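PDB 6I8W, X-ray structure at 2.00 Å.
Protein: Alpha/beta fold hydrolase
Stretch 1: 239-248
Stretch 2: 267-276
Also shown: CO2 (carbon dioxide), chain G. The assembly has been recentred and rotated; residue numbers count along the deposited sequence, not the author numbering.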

ATOM      1  N   LEU A 239       9.178 -15.898  -2.670  1.00 50.32           N
ATOM      2  CA  LEU A 239      10.070 -15.054  -3.450  1.00 46.06           C
ATOM      3  C   LEU A 239      11.490 -15.608  -3.582  1.00 53.47           C
ATOM      4  O   LEU A 239      12.213 -15.239  -4.510  1.00 54.73           O
ATOM      5  CB  LEU A 239      10.152 -13.662  -2.839  1.00 42.72           C
ATOM      6  CG  LEU A 239       8.970 -12.736  -3.097  1.00 42.33           C
ATOM      7  CD1 LEU A 239       9.249 -11.391  -2.455  1.00 34.73           C
ATOM      8  CD2 LEU A 239       8.733 -12.593  -4.597  1.00 40.34           C
ATOM      9  N   GLU A 240      11.896 -16.465  -2.645  1.00 53.06           N
ATOM     10  CA  GLU A 240      13.275 -16.957  -2.618  1.00 52.29           C
ATOM     11  C   GLU A 240      13.746 -17.512  -3.978  1.00 55.37           C
ATOM     12  O   GLU A 240      14.857 -17.211  -4.399  1.00 55.78           O
ATOM     13  CB  GLU A 240      13.460 -18.007  -1.515  1.00 62.63           C
ATOM     14  CG  GLU A 240      13.447 -17.436  -0.097  1.00 62.61           C
ATOM     15  CD  GLU A 240      12.048 -17.365   0.514  1.00 64.02           C
ATOM     16  OE1 GLU A 240      11.046 -17.507  -0.226  1.00 62.10           O
ATOM     17  OE2 GLU A 240      11.954 -17.179   1.747  1.00 59.17           O
ATOM     18  N   PRO A 241      12.910 -18.311  -4.677  1.00 56.94           N
ATOM     19  CA  PRO A 241      13.377 -18.747  -6.003  1.00 60.62           C
ATOM     20  C   PRO A 241      13.306 -17.666  -7.098  1.00 58.07           C
ATOM     21  O   PRO A 241      13.828 -17.888  -8.185  1.00 60.86           O
ATOM     22  CB  PRO A 241      12.426 -19.904  -6.351  1.00 64.54           C
ATOM     23  CG  PRO A 241      11.727 -20.261  -5.069  1.00 63.99           C
ATOM     24  CD  PRO A 241      11.641 -18.972  -4.318  1.00 54.71           C
ATOM     25  N   GLU A 242      12.637 -16.545  -6.840  1.00 50.64           N
ATOM     26  CA  GLU A 242      12.409 -15.542  -7.883  1.00 53.72           C
ATOM     27  C   GLU A 242      13.398 -14.377  -7.844  1.00 52.27           C
ATOM     28  O   GLU A 242      13.760 -13.828  -8.887  1.00 52.41           O
ATOM     29  CB  GLU A 242      10.971 -14.992  -7.794  1.00 53.74           C
ATOM     30  CG  GLU A 242       9.863 -16.069  -7.710  1.00 54.42           C
ATOM     31  CD  GLU A 242       9.932 -17.097  -8.834  1.00 67.36           C
ATOM     32  OE1 GLU A 242      10.291 -16.716  -9.969  1.00 70.86           O
ATOM     33  OE2 GLU A 242       9.599 -18.285  -8.586  1.00 64.89           O
ATOM     34  N   LEU A 243      13.824 -13.995  -6.644  1.00 48.46           N
ATOM     35  CA  LEU A 243      14.733 -12.858  -6.477  1.00 48.35           C
ATOM     36  C   LEU A 243      15.998 -12.915  -7.350  1.00 53.12           C
ATOM     37  O   LEU A 243      16.398 -11.886  -7.884  1.00 49.64           O
ATOM     38  CB  LEU A 243      15.129 -12.719  -5.007  1.00 50.04           C
ATOM     39  CG  LEU A 243      13.970 -12.412  -4.067  1.00 53.11           C
ATOM     40  CD1 LEU A 243      14.418 -12.440  -2.626  1.00 56.60           C
ATOM     41  CD2 LEU A 243      13.394 -11.055  -4.414  1.00 48.99           C
ATOM     42  N   PRO A 244      16.626 -14.106  -7.513  1.00 55.97           N
ATOM     43  CA  PRO A 244      17.816 -14.108  -8.380  1.00 57.29           C
ATOM     44  C   PRO A 244      17.534 -13.752  -9.847  1.00 56.22           C
ATOM     45  O   PRO A 244      18.474 -13.445 -10.570  1.00 57.69           O
ATOM     46  CB  PRO A 244      18.333 -15.551  -8.269  1.00 59.15           C
ATOM     47  CG  PRO A 244      17.830 -16.034  -6.956  1.00 60.50           C
ATOM     48  CD  PRO A 244      16.464 -15.400  -6.825  1.00 57.44           C
ATOM     49  N   LYS A 245      16.273 -13.779 -10.271  1.00 52.77           N
ATOM     50  CA  LYS A 245      15.919 -13.421 -11.647  1.00 53.04           C
ATOM     51  C   LYS A 245      15.845 -11.906 -11.848  1.00 52.93           C
ATOM     52  O   LYS A 245      15.809 -11.416 -12.974  1.00 56.21           O
ATOM     53  CB  LYS A 245      14.579 -14.042 -12.034  1.00 55.72           C
ATOM     54  CG  LYS A 245      14.565 -15.562 -12.009  1.00 58.29           C
ATOM     55  CD  LYS A 245      13.151 -16.090 -12.213  1.00 64.94           C
ATOM     56  CE  LYS A 245      13.097 -17.603 -12.054  1.00 67.53           C
ATOM     57  NZ  LYS A 245      11.689 -18.091 -12.051  1.00 70.52           N
ATOM     58  N   ILE A 246      15.805 -11.162 -10.751  1.00 48.93           N
ATOM     59  CA  ILE A 246      15.679  -9.714 -10.840  1.00 45.42           C
ATOM     60  C   ILE A 246      16.992  -9.085 -11.315  1.00 51.26           C
ATOM     61  O   ILE A 246      18.058  -9.342 -10.749  1.00 51.86           O
ATOM     62  CB  ILE A 246      15.243  -9.128  -9.491  1.00 42.50           C
ATOM     63  CG1 ILE A 246      13.856  -9.665  -9.128  1.00 37.76           C
ATOM     64  CG2 ILE A 246      15.260  -7.586  -9.512  1.00 39.37           C
ATOM     65  CD1 ILE A 246      13.338  -9.175  -7.807  1.00 39.82           C
ATOM     66  N   GLU A 247      16.906  -8.272 -12.366  1.00 46.88           N
ATOM     67  CA  GLU A 247      18.080  -7.592 -12.921  1.00 48.03           C
ATOM     68  C   GLU A 247      18.228  -6.169 -12.364  1.00 51.07           C
ATOM     69  O   GLU A 247      19.327  -5.610 -12.311  1.00 49.46           O
ATOM     70  CB  GLU A 247      17.991  -7.547 -14.449  1.00 49.68           C
ATOM     71  N   ALA A 248      17.118  -5.596 -11.917  1.00 45.91           N
ATOM     72  CA  ALA A 248      17.098  -4.207 -11.478  1.00 46.19           C
ATOM     73  C   ALA A 248      17.819  -4.014 -10.147  1.00 42.56           C
ATOM     74  O   ALA A 248      17.827  -4.918  -9.319  1.00 42.60           O
ATOM     75  CB  ALA A 248      15.643  -3.724 -11.375  1.00 36.78           C
ATOM     76  N   GLU A 267      18.067 -10.465   5.564  1.00 41.21           N
ATOM     77  CA  GLU A 267      19.154 -11.443   5.493  1.00 52.91           C
ATOM     78  C   GLU A 267      18.824 -12.587   4.533  1.00 54.37           C
ATOM     79  O   GLU A 267      19.715 -13.186   3.948  1.00 54.22           O
ATOM     80  CB  GLU A 267      19.487 -11.988   6.888  1.00 64.11           C
ATOM     81  CG  GLU A 267      19.639 -10.915   7.967  1.00 79.50           C
ATOM     82  CD  GLU A 267      20.763  -9.922   7.670  1.00 97.63           C
ATOM     83  OE1 GLU A 267      21.716 -10.275   6.939  1.00104.50           O
ATOM     84  OE2 GLU A 267      20.697  -8.781   8.174  1.00105.13           O
ATOM     85  N   VAL A 268      17.541 -12.884   4.358  1.00 50.78           N
ATOM     86  CA  VAL A 268      17.142 -13.887   3.376  1.00 52.29           C
ATOM     87  C   VAL A 268      17.350 -13.333   1.964  1.00 51.17           C
ATOM     88  O   VAL A 268      17.870 -14.019   1.096  1.00 44.83           O
ATOM     89  CB  VAL A 268      15.669 -14.311   3.552  1.00 51.04           C
ATOM     90  CG1 VAL A 268      15.201 -15.156   2.370  1.00 50.12           C
ATOM     91  CG2 VAL A 268      15.482 -15.059   4.868  1.00 59.41           C
ATOM     92  N   MET A 269      16.956 -12.082   1.745  1.00 45.97           N
ATOM     93  CA  MET A 269      16.899 -11.525   0.398  1.00 43.63           C
ATOM     94  C   MET A 269      18.231 -11.024  -0.142  1.00 45.82           C
ATOM     95  O   MET A 269      18.492 -11.083  -1.346  1.00 46.07           O
ATOM     96  CB  MET A 269      15.879 -10.384   0.360  1.00 41.85           C
ATOM     97  CG  MET A 269      14.451 -10.863   0.570  1.00 37.11           C
ATOM     98  SD  MET A 269      13.287  -9.502   0.349  1.00 41.10           S
ATOM     99  CE  MET A 269      13.594  -8.539   1.827  1.00 38.46           C
ATOM    100  N   ARG A 270      19.040 -10.461   0.744  1.00 44.20           N
ATOM    101  CA  ARG A 270      20.289  -9.832   0.334  1.00 50.37           C
ATOM    102  C   ARG A 270      21.199 -10.757  -0.510  1.00 48.86           C
ATOM    103  O   ARG A 270      21.579 -10.368  -1.615  1.00 49.24           O
ATOM    104  CB  ARG A 270      21.008  -9.305   1.573  1.00 54.54           C
ATOM    105  CG  ARG A 270      22.027  -8.261   1.309  1.00 63.42           C
ATOM    106  CD  ARG A 270      22.421  -7.623   2.621  1.00 61.28           C
ATOM    107  NE  ARG A 270      23.836  -7.299   2.637  1.00 61.93           N
ATOM    108  CZ  ARG A 270      24.574  -7.254   3.737  1.00 61.90           C
ATOM    109  NH1 ARG A 270      24.029  -7.518   4.922  1.00 62.64           N
ATOM    110  NH2 ARG A 270      25.858  -6.953   3.648  1.00 61.35           N
ATOM    111  N   PRO A 271      21.514 -11.988  -0.025  1.00 47.84           N
ATOM    112  CA  PRO A 271      22.348 -12.907  -0.822  1.00 54.65           C
ATOM    113  C   PRO A 271      21.728 -13.324  -2.154  1.00 58.47           C
ATOM    114  O   PRO A 271      22.437 -13.817  -3.031  1.00 56.47           O
ATOM    115  CB  PRO A 271      22.478 -14.153   0.070  1.00 57.03           C
ATOM    116  CG  PRO A 271      22.085 -13.727   1.420  1.00 59.88           C
ATOM    117  CD  PRO A 271      21.090 -12.621   1.236  1.00 53.30           C
ATOM    118  N   LEU A 272      20.410 -13.195  -2.272  1.00 57.28           N
ATOM    119  CA  LEU A 272      19.697 -13.706  -3.441  1.00 55.47           C
ATOM    120  C   LEU A 272      19.546 -12.654  -4.536  1.00 52.42           C
ATOM    121  O   LEU A 272      19.137 -12.979  -5.648  1.00 59.09           O
ATOM    122  CB  LEU A 272      18.313 -14.244  -3.030  1.00 49.15           C
ATOM    123  CG  LEU A 272      18.274 -15.352  -1.971  1.00 54.57           C
ATOM    124  CD1 LEU A 272      16.841 -15.654  -1.565  1.00 54.89           C
ATOM    125  CD2 LEU A 272      18.962 -16.626  -2.465  1.00 55.81           C
ATOM    126  N   LEU A 273      19.890 -11.403  -4.226  1.00 46.60           N
ATOM    127  CA  LEU A 273      19.736 -10.308  -5.182  1.00 43.58           C
ATOM    128  C   LEU A 273      21.058  -9.924  -5.831  1.00 48.39           C
ATOM    129  O   LEU A 273      22.087  -9.850  -5.160  1.00 48.05           O
ATOM    130  CB  LEU A 273      19.130  -9.079  -4.491  1.00 40.30           C
ATOM    131  CG  LEU A 273      17.656  -9.206  -4.097  1.00 44.86           C
ATOM    132  CD1 LEU A 273      17.304  -8.147  -3.066  1.00 42.18           C
ATOM    133  CD2 LEU A 273      16.776  -9.086  -5.333  1.00 39.07           C
ATOM    134  N   LYS A 274      21.022  -9.654  -7.133  1.00 51.09           N
ATOM    135  CA  LYS A 274      22.223  -9.246  -7.864  1.00 52.29           C
ATOM    136  C   LYS A 274      22.723  -7.887  -7.394  1.00 47.78           C
ATOM    137  O   LYS A 274      23.926  -7.681  -7.218  1.00 50.15           O
ATOM    138  CB  LYS A 274      21.959  -9.202  -9.376  1.00 56.37           C
ATOM    139  CG  LYS A 274      21.592 -10.548 -10.001  1.00 67.75           C
ATOM    140  CD  LYS A 274      21.414 -10.423 -11.511  1.00 69.96           C
ATOM    141  CE  LYS A 274      20.849 -11.698 -12.126  1.00 73.94           C
ATOM    142  NZ  LYS A 274      21.647 -12.903 -11.757  1.00 69.16           N
ATOM    143  N   ARG A 275      21.796  -6.957  -7.192  1.00 41.82           N
ATOM    144  CA  ARG A 275      22.154  -5.574  -6.860  1.00 43.43           C
ATOM    145  C   ARG A 275      21.339  -5.002  -5.705  1.00 42.55           C
ATOM    146  O   ARG A 275      20.522  -4.099  -5.906  1.00 43.97           O
ATOM    147  CB  ARG A 275      21.989  -4.687  -8.102  1.00 43.51           C
ATOM    148  CG  ARG A 275      22.840  -5.119  -9.308  1.00 53.35           C
ATOM    149  CD  ARG A 275      22.639  -4.163 -10.479  1.00 53.64           C
ATOM    150  NE  ARG A 275      22.911  -2.776 -10.113  1.00 57.54           N
ATOM    151  CZ  ARG A 275      22.693  -1.736 -10.914  1.00 57.07           C
ATOM    152  NH1 ARG A 275      22.204  -1.930 -12.133  1.00 49.19           N
ATOM    153  NH2 ARG A 275      22.941  -0.502 -10.490  1.00 52.53           N
ATOM    154  N   PRO A 276      21.581  -5.504  -4.483  1.00 41.95           N
ATOM    155  CA  PRO A 276      20.798  -5.035  -3.339  1.00 41.12           C
ATOM    156  C   PRO A 276      21.381  -3.780  -2.692  1.00 37.81           C
ATOM    157  O   PRO A 276      22.597  -3.643  -2.605  1.00 38.76           O
ATOM    158  CB  PRO A 276      20.867  -6.223  -2.370  1.00 37.29           C
ATOM    159  CG  PRO A 276      22.224  -6.829  -2.633  1.00 42.58           C
ATOM    160  CD  PRO A 276      22.551  -6.550  -4.099  1.00 43.16           C
TER
HETATM  161  C   CO2 G 405      22.904 -13.491  -6.871  1.00 77.36           C
HETATM  162  O1  CO2 G 405      23.783 -12.776  -6.884  1.00 75.27           O
HETATM  163  O2  CO2 G 405      22.027 -14.207  -6.857  1.00 74.93           O
HETATM  164  O   HOH W   1      18.468 -10.200  -8.276  1.00 50.40           O
HETATM  165  O   HOH W   2      18.998  -7.172  -7.900  1.00 44.34           O

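The two stretches run side by side in the same direction, Glu 240 lying level with Met 269, Pro 244 with Leu 272 and Ala 248 with Arg 275, and they bury 586 Å² between them without a clear direct hydrogen bond. Leu 239 itself makes no contact, but its carbonyl O accepts two backbone hydrogen bonds, Glu 242 N to Leu 239 O at 2.7 Å and Leu 243 N to Leu 239 O at 2.9 Å, holding the first turn together. From this turn the aliphatic part of Glu 240 packs against the other stretch: its CG lies 3.8 Å from Val 268 CG1 and 4.1 Å from Leu 272 CD1.

Leu 243 points its CA-to-CB bond toward stretch 2 and meets three apolar side chains. Its CD1 is 3.6 Å from Met 269 CG, while its CB lies 4.0 Å from both Leu 272 CB and Leu 273 CD2.

At Pro 244 the backbones come closest. Leu 272 O sits 3.3 Å from Pro 244 N, which has no hydrogen to offer, and instead makes a CA-H...O contact with Pro 244 CA at 3.2 Å; the 127° angle at the hydrogen is far from linear. Pro 244 O lies 3.3 Å from Lys 274 CE, so the lysine chain passes close over this turn. Lys 245 turns away and forms a salt bridge within its own stretch, NZ to Glu 242 OE1 at 2.9 Å.

Beyond the turn, Ile 246 CD1 reaches Leu 273 CD2 at 4.2 Å, extending the apolar packing, and Ile 246 O lies 3.6 Å from Lys 274 CD. Water now supplies the polar links. Water 1 donates to Leu 243 O (2.7 Å) and Ile 246 O (2.6 Å) and accepts from Lys 274 N (2.9 Å). Water 2 likewise joins Ala 248 O to Arg 275 N, at 2.9 Å from each, bridging backbones too far apart to bond directly.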